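Local atomic coordinates of catalase (Exiguobacterium oxidotolerans, PDB entry 2J2M), a protein that catalyses the breakdown of hydrogen peroxide into water and oxygen, using a bound heme in each chain of a tetramer. Residues 88-93 with 295-300; 112-117 with 125-130; 315-320 with 333-338. All blocks are in the same frame, centred on the assembly; numbering follows the deposited sequence.

Contact 1 (88-93 with 295-300). With HEM (protoporphyrin IX containing Fe), chain E.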
loop_
_atom_site.group_PDB
_atom_site.type_symbol
_atom_site.label_atom_id
_atom_site.label_comp_id
_atom_site.label_asym_id
_atom_site.label_seq_id
_atom_site.Cartn_x
_atom_site.Cartn_y
_atom_site.Cartn_z
ATOM N N VAL A 88 35.085 -8.536 -1.009
ATOM C CA VAL A 88 33.766 -8.252 -0.485
ATOM C C VAL A 88 32.704 -8.637 -1.502
ATOM O O VAL A 88 32.822 -8.305 -2.688
ATOM C CB VAL A 88 33.640 -6.776 0.068
ATOM C CG1 VAL A 88 34.630 -5.850 -0.587
ATOM C CG2 VAL A 88 32.235 -6.241 -0.056
ATOM N N PRO A 89 31.662 -9.358 -1.042
ATOM C CA PRO A 89 30.586 -9.687 -1.985
ATOM C C PRO A 89 29.935 -8.366 -2.417
ATOM O O PRO A 89 29.804 -7.453 -1.591
ATOM C CB PRO A 89 29.604 -10.535 -1.156
ATOM C CG PRO A 89 30.323 -10.852 0.165
ATOM C CD PRO A 89 31.425 -9.858 0.324
ATOM N N VAL A 90 29.600 -8.269 -3.704
ATOM C CA VAL A 90 28.840 -7.163 -4.259
ATOM C C VAL A 90 27.658 -7.678 -5.099
ATOM O O VAL A 90 27.687 -8.790 -5.668
ATOM C CB VAL A 90 29.702 -6.199 -5.152
ATOM C CG1 VAL A 90 30.834 -5.551 -4.358
ATOM C CG2 VAL A 90 30.251 -6.912 -6.384
ATOM N N PHE A 91 26.615 -6.852 -5.148
ATOM C CA PHE A 91 25.553 -7.008 -6.142
ATOM C C PHE A 91 25.501 -5.704 -6.954
ATOM O O PHE A 91 25.550 -4.617 -6.398
ATOM C CB PHE A 91 24.204 -7.349 -5.482
ATOM C CG PHE A 91 23.084 -7.596 -6.476
ATOM C CD1 PHE A 91 23.020 -8.790 -7.197
ATOM C CD2 PHE A 91 22.106 -6.640 -6.697
ATOM C CE1 PHE A 91 22.013 -9.023 -8.099
ATOM C CE2 PHE A 91 21.068 -6.875 -7.617
ATOM C CZ PHE A 91 21.031 -8.069 -8.323
ATOM N N ALA A 92 25.469 -5.828 -8.271
ATOM C CA ALA A 92 25.489 -4.658 -9.139
ATOM C C ALA A 92 24.236 -4.572 -9.991
ATOM O O ALA A 92 23.627 -5.596 -10.304
ATOM C CB ALA A 92 26.733 -4.668 -10.019
ATOM N N ARG A 93 23.847 -3.352 -10.337
ATOM C CA ARG A 93 22.707 -3.113 -11.223
ATOM C C ARG A 93 23.059 -1.964 -12.159
ATOM O O ARG A 93 23.462 -0.895 -11.710
ATOM C CB ARG A 93 21.397 -2.801 -10.452
ATOM C CG ARG A 93 20.173 -2.568 -11.374
ATOM C CD ARG A 93 18.825 -2.513 -10.632
ATOM N NE ARG A 93 17.624 -2.485 -11.505
ATOM C CZ ARG A 93 17.152 -1.404 -12.152
ATOM N NH1 ARG A 93 17.808 -0.235 -12.081
ATOM N NH2 ARG A 93 16.033 -1.491 -12.887
ATOM N N GLY A 295 41.126 -1.189 -6.566
ATOM C CA GLY A 295 40.846 -2.604 -6.705
ATOM C C GLY A 295 40.057 -2.871 -7.959
ATOM O O GLY A 295 40.013 -2.033 -8.869
ATOM N N THR A 296 39.467 -4.065 -8.004
ATOM C CA THR A 296 38.748 -4.549 -9.168
ATOM C C THR A 296 37.501 -5.390 -8.840
ATOM O O THR A 296 37.507 -6.252 -7.950
ATOM C CB THR A 296 39.719 -5.189 -10.258
ATOM O OG1 THR A 296 39.256 -6.487 -10.684
ATOM C CG2 THR A 296 41.144 -5.253 -9.769
ATOM N N MET A 297 36.415 -5.087 -9.546
ATOM C CA MET A 297 35.180 -5.817 -9.385
ATOM C C MET A 297 35.042 -6.821 -10.521
ATOM O O MET A 297 35.273 -6.485 -11.697
ATOM C CB MET A 297 33.983 -4.858 -9.344
ATOM C CG MET A 297 32.610 -5.534 -9.516
ATOM S SD MET A 297 31.166 -4.425 -9.320
ATOM C CE MET A 297 31.313 -3.376 -10.753
ATOM N N THR A 298 34.668 -8.048 -10.154
ATOM C CA THR A 298 34.355 -9.105 -11.102
ATOM C C THR A 298 32.911 -9.551 -10.858
ATOM O O THR A 298 32.583 -9.943 -9.750
ATOM C CB THR A 298 35.325 -10.298 -10.905
ATOM O OG1 THR A 298 36.668 -9.838 -11.109
ATOM C CG2 THR A 298 35.017 -11.461 -11.879
ATOM N N LEU A 299 32.051 -9.440 -11.869
ATOM C CA LEU A 299 30.696 -10.013 -11.813
ATOM C C LEU A 299 30.673 -11.438 -12.434
ATOM O O LEU A 299 30.802 -11.623 -13.645
ATOM C CB LEU A 299 29.697 -9.096 -12.523
ATOM C CG LEU A 299 28.941 -7.940 -11.846
ATOM C CD1 LEU A 299 29.516 -7.495 -10.525
ATOM C CD2 LEU A 299 28.796 -6.781 -12.790
ATOM N N ASN A 300 30.494 -12.437 -11.578
ATOM C CA ASN A 300 30.692 -13.822 -11.976
ATOM C C ASN A 300 29.474 -14.753 -11.770
ATOM O O ASN A 300 29.559 -15.957 -11.999
ATOM C CB ASN A 300 31.945 -14.390 -11.283
ATOM C CG ASN A 300 31.889 -14.307 -9.748
ATOM O OD1 ASN A 300 30.845 -14.112 -9.141
ATOM N ND2 ASN A 300 33.040 -14.457 -9.131
HETATM C CHA HEM E . 17.641 5.948 -9.319
HETATM C CHB HEM E . 21.986 7.725 -10.654
HETATM C CHC HEM E . 20.517 12.133 -9.355
HETATM C CHD HEM E . 16.506 10.291 -7.413
HETATM C C1A HEM E . 18.961 6.025 -9.755
HETATM C C2A HEM E . 19.823 4.918 -10.164
HETATM C C3A HEM E . 21.026 5.418 -10.534
HETATM C C4A HEM E . 20.966 6.847 -10.379
HETATM C CMA HEM E . 22.273 4.652 -11.039
HETATM C CAA HEM E . 19.379 3.432 -10.175
HETATM C CBA HEM E . 19.713 2.691 -8.878
HETATM C CGA HEM E . 19.277 1.256 -9.077
HETATM O O1A HEM E . 18.307 0.804 -8.411
HETATM O O2A HEM E . 19.891 0.564 -9.934
HETATM C C1B HEM E . 22.003 9.063 -10.364
HETATM C C2B HEM E . 23.157 9.947 -10.400
HETATM C C3B HEM E . 22.725 11.156 -10.043
HETATM C C4B HEM E . 21.310 11.079 -9.769
HETATM C CMB HEM E . 24.623 9.554 -10.738
HETATM C CAB HEM E . 23.560 12.436 -9.876
HETATM C CBB HEM E . 24.509 12.771 -10.744
HETATM C C1C HEM E . 19.357 12.041 -8.633
HETATM C C2C HEM E . 18.722 13.091 -7.860
HETATM C C3C HEM E . 17.613 12.550 -7.320
HETATM C C4C HEM E . 17.514 11.163 -7.742
HETATM C CMC HEM E . 19.246 14.545 -7.658
HETATM C CAC HEM E . 16.558 13.242 -6.425
HETATM C CBC HEM E . 16.788 13.485 -5.129
HETATM C C1D HEM E . 16.390 8.962 -7.754
HETATM C C2D HEM E . 15.285 8.103 -7.377
HETATM C C3D HEM E . 15.646 6.739 -7.963
HETATM C C4D HEM E . 16.928 6.914 -8.637
HETATM C CMD HEM E . 14.037 8.488 -6.513
HETATM C CAD HEM E . 14.834 5.435 -7.857
HETATM C CBD HEM E . 15.524 4.554 -6.813
HETATM C CGD HEM E . 14.659 3.386 -6.379
HETATM O O1D HEM E . 13.427 3.306 -6.699
HETATM O O2D HEM E . 15.217 2.519 -5.673
HETATM N NA HEM E . 19.709 7.180 -9.898
HETATM N NB HEM E . 20.893 9.785 -9.981
HETATM N NC HEM E . 18.597 10.888 -8.532
HETATM N ND HEM E . 17.321 8.229 -8.474
HETATM FE FE HEM E . 19.234 8.954 -8.946
#
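Strands 88-93 and 295-300, meeting through Val-90, Ala-92, Met-297 and Leu-299, cross with 68° between their N-to-C directions and 8.5 Å between their axes. Both belong to the antiparallel beta-barrel of the catalase fold, where each pairs with strand 59-68; they meet each other through apolar side chains inside the curled sheet. Val-90 directs its CG2 methyl at the thioether of Met-297, CG2 to SD 4.0 Å. Met-297 gets there with CG anti to the backbone N and CB, CG and SD stretched out, before a bend at chi3 (68°) turns CE away from the valine. Val-115, Phe-66 and Trp-258 pack around this pair.

Toward its C-terminal end, segment 88-93 passes from the apolar core to the heme. The extended side chain of Arg-93, on the side away from 295-300, donates from NH1 to propionate oxygen O2A at 3.1 Å, the acceptor lying near the guanidinium plane at its edge. NH1 also donates to His-56 O, so the guanidinium ties the propionate to the backbone. A leucine in place of Arg-93 removes this shared donor and would probably leave the propionate less firmly held and the His-56 carbonyl without its mate. Back in the core, Leu-299 straddles the methyl of Ala-92: its CD1 and CD2 each lie 4.0 Å from Ala-92 CB.

Contact 2 (112-117 with 125-130). With HEM (protoporphyrin IX containing Fe), chain E.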
loop_
_atom_site.group_PDB
_atom_site.type_symbol
_atom_site.label_atom_id
_atom_site.label_comp_id
_atom_site.label_asym_id
_atom_site.label_seq_id
_atom_site.Cartn_x
_atom_site.Cartn_y
_atom_site.Cartn_z
ATOM N N GLY A 112 22.991 4.097 -15.627
ATOM C CA GLY A 112 23.201 3.859 -14.201
ATOM C C GLY A 112 24.215 2.753 -13.936
ATOM O O GLY A 112 24.261 1.746 -14.663
ATOM N N PHE A 113 25.016 2.959 -12.887
ATOM C CA PHE A 113 26.095 2.065 -12.463
ATOM C C PHE A 113 26.064 1.936 -10.914
ATOM O O PHE A 113 26.639 2.748 -10.186
ATOM C CB PHE A 113 27.441 2.643 -12.965
ATOM C CG PHE A 113 28.614 1.685 -12.876
ATOM C CD1 PHE A 113 28.931 1.044 -11.689
ATOM C CD2 PHE A 113 29.425 1.460 -13.997
ATOM C CE1 PHE A 113 30.023 0.176 -11.619
ATOM C CE2 PHE A 113 30.514 0.605 -13.945
ATOM C CZ PHE A 113 30.810 -0.040 -12.744
ATOM N N SER A 114 25.362 0.927 -10.421
ATOM C CA SER A 114 25.112 0.791 -8.989
ATOM C C SER A 114 25.762 -0.489 -8.434
ATOM O O SER A 114 25.602 -1.581 -8.997
ATOM C CB SER A 114 23.589 0.792 -8.693
ATOM O OG SER A 114 22.964 2.006 -9.087
ATOM N N VAL A 115 26.466 -0.342 -7.315
ATOM C CA VAL A 115 27.155 -1.460 -6.652
ATOM C C VAL A 115 26.946 -1.427 -5.127
ATOM O O VAL A 115 27.341 -0.470 -4.453
ATOM C CB VAL A 115 28.664 -1.506 -7.003
ATOM C CG1 VAL A 115 29.360 -2.669 -6.275
ATOM C CG2 VAL A 115 28.847 -1.658 -8.493
ATOM N N LYS A 116 26.299 -2.478 -4.618
ATOM C CA LYS A 116 26.092 -2.703 -3.181
ATOM C C LYS A 116 27.207 -3.608 -2.654
ATOM O O LYS A 116 27.397 -4.736 -3.156
ATOM C CB LYS A 116 24.719 -3.367 -2.922
ATOM C CG LYS A 116 24.370 -3.618 -1.432
ATOM C CD LYS A 116 22.942 -4.196 -1.204
ATOM C CE LYS A 116 21.823 -3.213 -1.545
ATOM N NZ LYS A 116 22.016 -1.882 -0.900
ATOM N N PHE A 117 27.937 -3.102 -1.658
ATOM C CA PHE A 117 29.076 -3.803 -1.042
ATOM C C PHE A 117 28.605 -4.275 0.298
ATOM O O PHE A 117 28.247 -3.462 1.139
ATOM C CB PHE A 117 30.270 -2.869 -0.805
ATOM C CG PHE A 117 30.925 -2.370 -2.057
ATOM C CD1 PHE A 117 30.266 -1.473 -2.904
ATOM C CD2 PHE A 117 32.230 -2.759 -2.371
ATOM C CE1 PHE A 117 30.917 -0.979 -4.066
ATOM C CE2 PHE A 117 32.871 -2.292 -3.507
ATOM C CZ PHE A 117 32.208 -1.405 -4.366
ATOM N N ASP A 125 26.640 1.637 -0.547
ATOM C CA ASP A 125 26.168 1.660 -1.922
ATOM C C ASP A 125 26.955 2.666 -2.735
ATOM O O ASP A 125 27.007 3.836 -2.352
ATOM C CB ASP A 125 24.676 2.002 -1.987
ATOM C CG ASP A 125 23.798 0.935 -1.362
ATOM O OD1 ASP A 125 22.722 1.313 -0.861
ATOM O OD2 ASP A 125 24.162 -0.268 -1.380
ATOM N N PHE A 126 27.596 2.200 -3.808
ATOM C CA PHE A 126 28.020 3.076 -4.896
ATOM C C PHE A 126 26.859 3.233 -5.891
ATOM O O PHE A 126 26.339 2.246 -6.402
ATOM C CB PHE A 126 29.294 2.568 -5.618
ATOM C CG PHE A 126 29.686 3.407 -6.830
ATOM C CD1 PHE A 126 29.099 3.177 -8.087
ATOM C CD2 PHE A 126 30.609 4.448 -6.711
ATOM C CE1 PHE A 126 29.455 3.961 -9.221
ATOM C CE2 PHE A 126 30.981 5.240 -7.828
ATOM C CZ PHE A 126 30.397 5.004 -9.085
ATOM N N VAL A 127 26.429 4.466 -6.137
ATOM C CA VAL A 127 25.298 4.703 -7.050
ATOM C C VAL A 127 25.699 5.849 -7.976
ATOM O O VAL A 127 25.576 7.022 -7.629
ATOM C CB VAL A 127 23.972 4.991 -6.262
ATOM C CG1 VAL A 127 22.769 5.164 -7.209
ATOM C CG2 VAL A 127 23.706 3.875 -5.247
ATOM N N GLY A 128 26.267 5.495 -9.124
ATOM C CA GLY A 128 26.737 6.474 -10.088
ATOM C C GLY A 128 26.142 6.262 -11.479
ATOM O O GLY A 128 25.248 5.444 -11.654
ATOM N N ASN A 129 26.654 7.028 -12.451
ATOM C CA ASN A 129 26.327 6.910 -13.872
ATOM C C ASN A 129 27.638 6.719 -14.655
ATOM O O ASN A 129 28.724 6.948 -14.107
ATOM C CB ASN A 129 25.620 8.179 -14.361
ATOM C CG ASN A 129 24.117 8.186 -14.068
ATOM O OD1 ASN A 129 23.502 7.139 -13.893
ATOM N ND2 ASN A 129 23.515 9.380 -14.067
ATOM N N ASN A 130 27.558 6.308 -15.922
ATOM C CA ASN A 130 28.772 6.227 -16.734
ATOM C C ASN A 130 29.392 7.603 -16.934
ATOM O O ASN A 130 30.601 7.785 -16.771
ATOM C CB ASN A 130 28.558 5.482 -18.064
ATOM C CG ASN A 130 27.450 6.094 -18.940
ATOM O OD1 ASN A 130 26.493 6.711 -18.453
ATOM N ND2 ASN A 130 27.583 5.901 -20.252
HETATM C CHA HEM E . 17.641 5.948 -9.319
HETATM C CHB HEM E . 21.986 7.725 -10.654
HETATM C CHC HEM E . 20.517 12.133 -9.355
HETATM C CHD HEM E . 16.506 10.291 -7.413
HETATM C C1A HEM E . 18.961 6.025 -9.755
HETATM C C2A HEM E . 19.823 4.918 -10.164
HETATM C C3A HEM E . 21.026 5.418 -10.534
HETATM C C4A HEM E . 20.966 6.847 -10.379
HETATM C CMA HEM E . 22.273 4.652 -11.039
HETATM C CAA HEM E . 19.379 3.432 -10.175
HETATM C CBA HEM E . 19.713 2.691 -8.878
HETATM C CGA HEM E . 19.277 1.256 -9.077
HETATM O O1A HEM E . 18.307 0.804 -8.411
HETATM O O2A HEM E . 19.891 0.564 -9.934
HETATM C C1B HEM E . 22.003 9.063 -10.364
HETATM C C2B HEM E . 23.157 9.947 -10.400
HETATM C C3B HEM E . 22.725 11.156 -10.043
HETATM C C4B HEM E . 21.310 11.079 -9.769
HETATM C CMB HEM E . 24.623 9.554 -10.738
HETATM C CAB HEM E . 23.560 12.436 -9.876
HETATM C CBB HEM E . 24.509 12.771 -10.744
HETATM C C1C HEM E . 19.357 12.041 -8.633
HETATM C C2C HEM E . 18.722 13.091 -7.860
HETATM C C3C HEM E . 17.613 12.550 -7.320
HETATM C C4C HEM E . 17.514 11.163 -7.742
HETATM C CMC HEM E . 19.246 14.545 -7.658
HETATM C CAC HEM E . 16.558 13.242 -6.425
HETATM C CBC HEM E . 16.788 13.485 -5.129
HETATM C C1D HEM E . 16.390 8.962 -7.754
HETATM C C2D HEM E . 15.285 8.103 -7.377
HETATM C C3D HEM E . 15.646 6.739 -7.963
HETATM C C4D HEM E . 16.928 6.914 -8.637
HETATM C CMD HEM E . 14.037 8.488 -6.513
HETATM C CAD HEM E . 14.834 5.435 -7.857
HETATM C CBD HEM E . 15.524 4.554 -6.813
HETATM C CGD HEM E . 14.659 3.386 -6.379
HETATM O O1D HEM E . 13.427 3.306 -6.699
HETATM O O2D HEM E . 15.217 2.519 -5.673
HETATM N NA HEM E . 19.709 7.180 -9.898
HETATM N NB HEM E . 20.893 9.785 -9.981
HETATM N NC HEM E . 18.597 10.888 -8.532
HETATM N ND HEM E . 17.321 8.229 -8.474
HETATM FE FE HEM E . 19.234 8.954 -8.946
#
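The beta hairpin in which Phe-113 to Lys-116 pair with Gly-128 to Asp-125 is part of the catalase barrel and lines one edge of the heme pocket. Phe-113/Gly-128 and Val-115/Phe-126 are the hydrogen-bonded antiparallel pairs. Val-115 N donates to Phe-126 O at 2.7 Å, and Phe-113 N to Gly-128 O likewise.

On one face of the hairpin Phe-126 holds CG anti to the backbone N (chi1 175°), which lays its ring forward along its own strand, over Gly-128: Phe-126 CE1 reaches 3.2 Å from Phe-113 O, edge-on, and 3.9 Å from Phe-113 CD1. The two rings meet obliquely. A beta carbon on Gly-128 would collide with the tip of the Phe-126 ring.

The other face turns to the heme. Gly-112 CA lies 3.4 Å from heme methyl CMA, too near for any beta carbon there, and Gly-128 O approaches the same methyl. Val-127 CG1 touches heme C3A at 3.8 Å. Farther along, Lys-116 curls back through chi3 and chi4 beside Asp-125, and its NZ makes a salt bridge to Asp-125 OD2 on the syn side at 2.7 Å. This buried charge also reaches Gly-314 O, while Asp-125 OD1 accepts from Asn-316 N.

Strand 87-95 continues the sheet beyond 112-117; Trp-217 of strand 210-219 stacks on Phe-113 and meets Phe-126 edge-to-face, while the loop residue Phe-315 packs on Val-127.

Contact 3 (315-320 with 333-338). With HEM (protoporphyrin IX containing Fe), chain E.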
loop_
_atom_site.group_PDB
_atom_site.type_symbol
_atom_site.label_atom_id
_atom_site.label_comp_id
_atom_site.label_asym_id
_atom_site.label_seq_id
_atom_site.Cartn_x
_atom_site.Cartn_y
_atom_site.Cartn_z
ATOM N N PHE A 315 19.349 0.895 -3.674
ATOM C CA PHE A 315 20.626 1.515 -3.343
ATOM C C PHE A 315 20.442 2.990 -2.972
ATOM O O PHE A 315 19.481 3.632 -3.390
ATOM C CB PHE A 315 21.600 1.487 -4.514
ATOM C CG PHE A 315 21.736 0.171 -5.217
ATOM C CD1 PHE A 315 22.788 -0.690 -4.909
ATOM C CD2 PHE A 315 20.892 -0.153 -6.279
ATOM C CE1 PHE A 315 22.955 -1.881 -5.620
ATOM C CE2 PHE A 315 21.054 -1.330 -6.989
ATOM C CZ PHE A 315 22.084 -2.205 -6.657
ATOM N N ASN A 316 21.392 3.525 -2.211
ATOM C CA ASN A 316 21.384 4.934 -1.804
ATOM C C ASN A 316 22.829 5.391 -1.655
ATOM O O ASN A 316 23.581 4.767 -0.916
ATOM C CB ASN A 316 20.599 5.138 -0.482
ATOM C CG ASN A 316 20.526 6.613 -0.048
ATOM O OD1 ASN A 316 21.253 7.454 -0.563
ATOM N ND2 ASN A 316 19.655 6.919 0.900
ATOM N N PRO A 317 23.233 6.446 -2.394
ATOM C CA PRO A 317 24.635 6.949 -2.319
ATOM C C PRO A 317 25.038 7.432 -0.923
ATOM O O PRO A 317 26.216 7.544 -0.622
ATOM C CB PRO A 317 24.663 8.132 -3.304
ATOM C CG PRO A 317 23.214 8.454 -3.603
ATOM C CD PRO A 317 22.423 7.187 -3.385
ATOM N N GLY A 318 24.062 7.733 -0.083
ATOM C CA GLY A 318 24.367 8.139 1.265
ATOM C C GLY A 318 24.243 6.979 2.218
ATOM O O GLY A 318 24.172 7.195 3.427
ATOM N N VAL A 319 24.165 5.756 1.681
ATOM C CA VAL A 319 24.351 4.540 2.475
ATOM C C VAL A 319 25.864 4.223 2.464
ATOM O O VAL A 319 26.399 3.598 1.544
ATOM C CB VAL A 319 23.418 3.380 2.003
ATOM C CG1 VAL A 319 23.859 2.004 2.560
ATOM C CG2 VAL A 319 22.000 3.664 2.443
ATOM N N LEU A 320 26.548 4.710 3.500
ATOM C CA LEU A 320 28.016 4.676 3.549
ATOM C C LEU A 320 28.498 3.951 4.779
ATOM O O LEU A 320 27.774 3.889 5.757
ATOM C CB LEU A 320 28.570 6.103 3.565
ATOM C CG LEU A 320 28.179 7.004 2.392
ATOM C CD1 LEU A 320 28.649 8.388 2.697
ATOM C CD2 LEU A 320 28.823 6.496 1.134
ATOM N N GLN A 333 23.120 15.900 -1.788
ATOM C CA GLN A 333 22.379 16.052 -0.546
ATOM C C GLN A 333 20.885 15.612 -0.583
ATOM O O GLN A 333 20.371 15.035 0.399
ATOM C CB GLN A 333 22.555 17.479 -0.027
ATOM C CG GLN A 333 23.977 17.745 0.513
ATOM C CD GLN A 333 24.090 17.394 1.957
ATOM O OE1 GLN A 333 23.161 17.614 2.713
ATOM N NE2 GLN A 333 25.209 16.808 2.348
ATOM N N GLY A 334 20.206 15.881 -1.701
ATOM C CA GLY A 334 18.811 15.480 -1.873
ATOM C C GLY A 334 18.679 13.983 -2.106
ATOM O O GLY A 334 17.743 13.344 -1.625
ATOM N N ARG A 335 19.629 13.422 -2.844
ATOM C CA ARG A 335 19.689 11.983 -3.046
ATOM C C ARG A 335 19.750 11.216 -1.715
ATOM O O ARG A 335 19.053 10.194 -1.556
ATOM C CB ARG A 335 20.859 11.601 -3.960
ATOM C CG ARG A 335 20.738 12.105 -5.398
ATOM C CD ARG A 335 22.014 11.793 -6.180
ATOM N NE ARG A 335 22.097 10.400 -6.677
ATOM C CZ ARG A 335 23.243 9.742 -6.863
ATOM N NH1 ARG A 335 24.405 10.316 -6.558
ATOM N NH2 ARG A 335 23.235 8.504 -7.331
ATOM N N LEU A 336 20.530 11.711 -0.747
ATOM C CA LEU A 336 20.628 11.035 0.540
ATOM C C LEU A 336 19.258 10.643 1.080
ATOM O O LEU A 336 19.088 9.534 1.570
ATOM C CB LEU A 336 21.378 11.888 1.559
ATOM C CG LEU A 336 22.707 12.488 1.098
ATOM C CD1 LEU A 336 23.166 13.435 2.163
ATOM C CD2 LEU A 336 23.796 11.429 0.750
ATOM N N PHE A 337 18.291 11.554 0.954
ATOM C CA PHE A 337 16.907 11.348 1.382
ATOM C C PHE A 337 16.095 10.509 0.402
ATOM O O PHE A 337 15.386 9.588 0.804
ATOM C CB PHE A 337 16.171 12.691 1.610
ATOM C CG PHE A 337 14.659 12.545 1.764
ATOM C CD1 PHE A 337 14.116 11.908 2.874
ATOM C CD2 PHE A 337 13.790 13.041 0.777
ATOM C CE1 PHE A 337 12.742 11.764 2.999
ATOM C CE2 PHE A 337 12.401 12.919 0.886
ATOM C CZ PHE A 337 11.870 12.272 1.988
ATOM N N SER A 338 16.200 10.859 -0.872
ATOM C CA SER A 338 15.273 10.418 -1.921
ATOM C C SER A 338 15.210 8.918 -2.111
ATOM O O SER A 338 14.122 8.364 -2.202
ATOM C CB SER A 338 15.655 11.077 -3.249
ATOM O OG SER A 338 14.755 10.738 -4.301
HETATM C CHA HEM E . 17.641 5.948 -9.319
HETATM C CHB HEM E . 21.986 7.725 -10.654
HETATM C CHC HEM E . 20.517 12.133 -9.355
HETATM C CHD HEM E . 16.506 10.291 -7.413
HETATM C C1A HEM E . 18.961 6.025 -9.755
HETATM C C2A HEM E . 19.823 4.918 -10.164
HETATM C C3A HEM E . 21.026 5.418 -10.534
HETATM C C4A HEM E . 20.966 6.847 -10.379
HETATM C CMA HEM E . 22.273 4.652 -11.039
HETATM C CAA HEM E . 19.379 3.432 -10.175
HETATM C CBA HEM E . 19.713 2.691 -8.878
HETATM C CGA HEM E . 19.277 1.256 -9.077
HETATM O O1A HEM E . 18.307 0.804 -8.411
HETATM O O2A HEM E . 19.891 0.564 -9.934
HETATM C C1B HEM E . 22.003 9.063 -10.364
HETATM C C2B HEM E . 23.157 9.947 -10.400
HETATM C C3B HEM E . 22.725 11.156 -10.043
HETATM C C4B HEM E . 21.310 11.079 -9.769
HETATM C CMB HEM E . 24.623 9.554 -10.738
HETATM C CAB HEM E . 23.560 12.436 -9.876
HETATM C CBB HEM E . 24.509 12.771 -10.744
HETATM C C1C HEM E . 19.357 12.041 -8.633
HETATM C C2C HEM E . 18.722 13.091 -7.860
HETATM C C3C HEM E . 17.613 12.550 -7.320
HETATM C C4C HEM E . 17.514 11.163 -7.742
HETATM C CMC HEM E . 19.246 14.545 -7.658
HETATM C CAC HEM E . 16.558 13.242 -6.425
HETATM C CBC HEM E . 16.788 13.485 -5.129
HETATM C C1D HEM E . 16.390 8.962 -7.754
HETATM C C2D HEM E . 15.285 8.103 -7.377
HETATM C C3D HEM E . 15.646 6.739 -7.963
HETATM C C4D HEM E . 16.928 6.914 -8.637
HETATM C CMD HEM E . 14.037 8.488 -6.513
HETATM C CAD HEM E . 14.834 5.435 -7.857
HETATM C CBD HEM E . 15.524 4.554 -6.813
HETATM C CGD HEM E . 14.659 3.386 -6.379
HETATM O O1D HEM E . 13.427 3.306 -6.699
HETATM O O2D HEM E . 15.217 2.519 -5.673
HETATM N NA HEM E . 19.709 7.180 -9.898
HETATM N NB HEM E . 20.893 9.785 -9.981
HETATM N NC HEM E . 18.597 10.888 -8.532
HETATM N ND HEM E . 17.321 8.229 -8.474
HETATM FE FE HEM E . 19.234 8.954 -8.946
#
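Pro-317 and the heme clamp the guanidinium of Arg-335 between them. Heme C3B sits 3.4 Å over the centre of one face and Pro-317 CG 3.5 Å over the opposite one. NE, CZ and NH2 of Arg-335 spread along the pyrrole carbons C4B, C3B and C1B, put there by a bend at chi3 (80°). Hydrogen bonds from NE to Tyr-339 OH and from NH2 to Val-127 O would hold the group against turning, while the two faces limit lift. Helix 330-346 carries both Arg-335 and Tyr-339, consistent with the catalase signature whose tyrosine is the proximal heme ligand.

Pro-317 is positioned by a type I turn from Asn-316 to Val-319, reinforced by an Asx turn in which Gly-318 N donates to Asn-316 OD1 at 2.9 Å. The other end of that amide ties the turn to the helix: Asn-316 ND2 donates to Leu-336 O at 2.8 Å, nearly straight (167°). Leu-336 CD2 presses against Gly-318 CA at 3.4 Å, where a beta carbon would clash. Farther out, Ser-338 OG hydrogen-bonds to Asp-46 of the third subunit, and Gln-333 NE2 to Glu-34 of the second subunit.

How the contacts relate
Contacts 1 and 2 share the antiparallel barrel sheet, with centres about 11 Å apart; strands 87-95 and 112-119 are neighbours in it, joined by probable hydrogen bonds such as Arg-93 N to Ser-114 O. Along the chain the hairpin of contact 2 is nested within the loop that contact 1 closes, and contact 3 follows both. Contact 3, about 12 Å from contact 2 and 20 Å from contact 1 between centres, adds a loop and helix 330-346; its Val-319 O probably accepts from Asp-125 N. All three touch the same heme, at a propionate, along its rim and over a face, so barrel and helix together hold the cofactor.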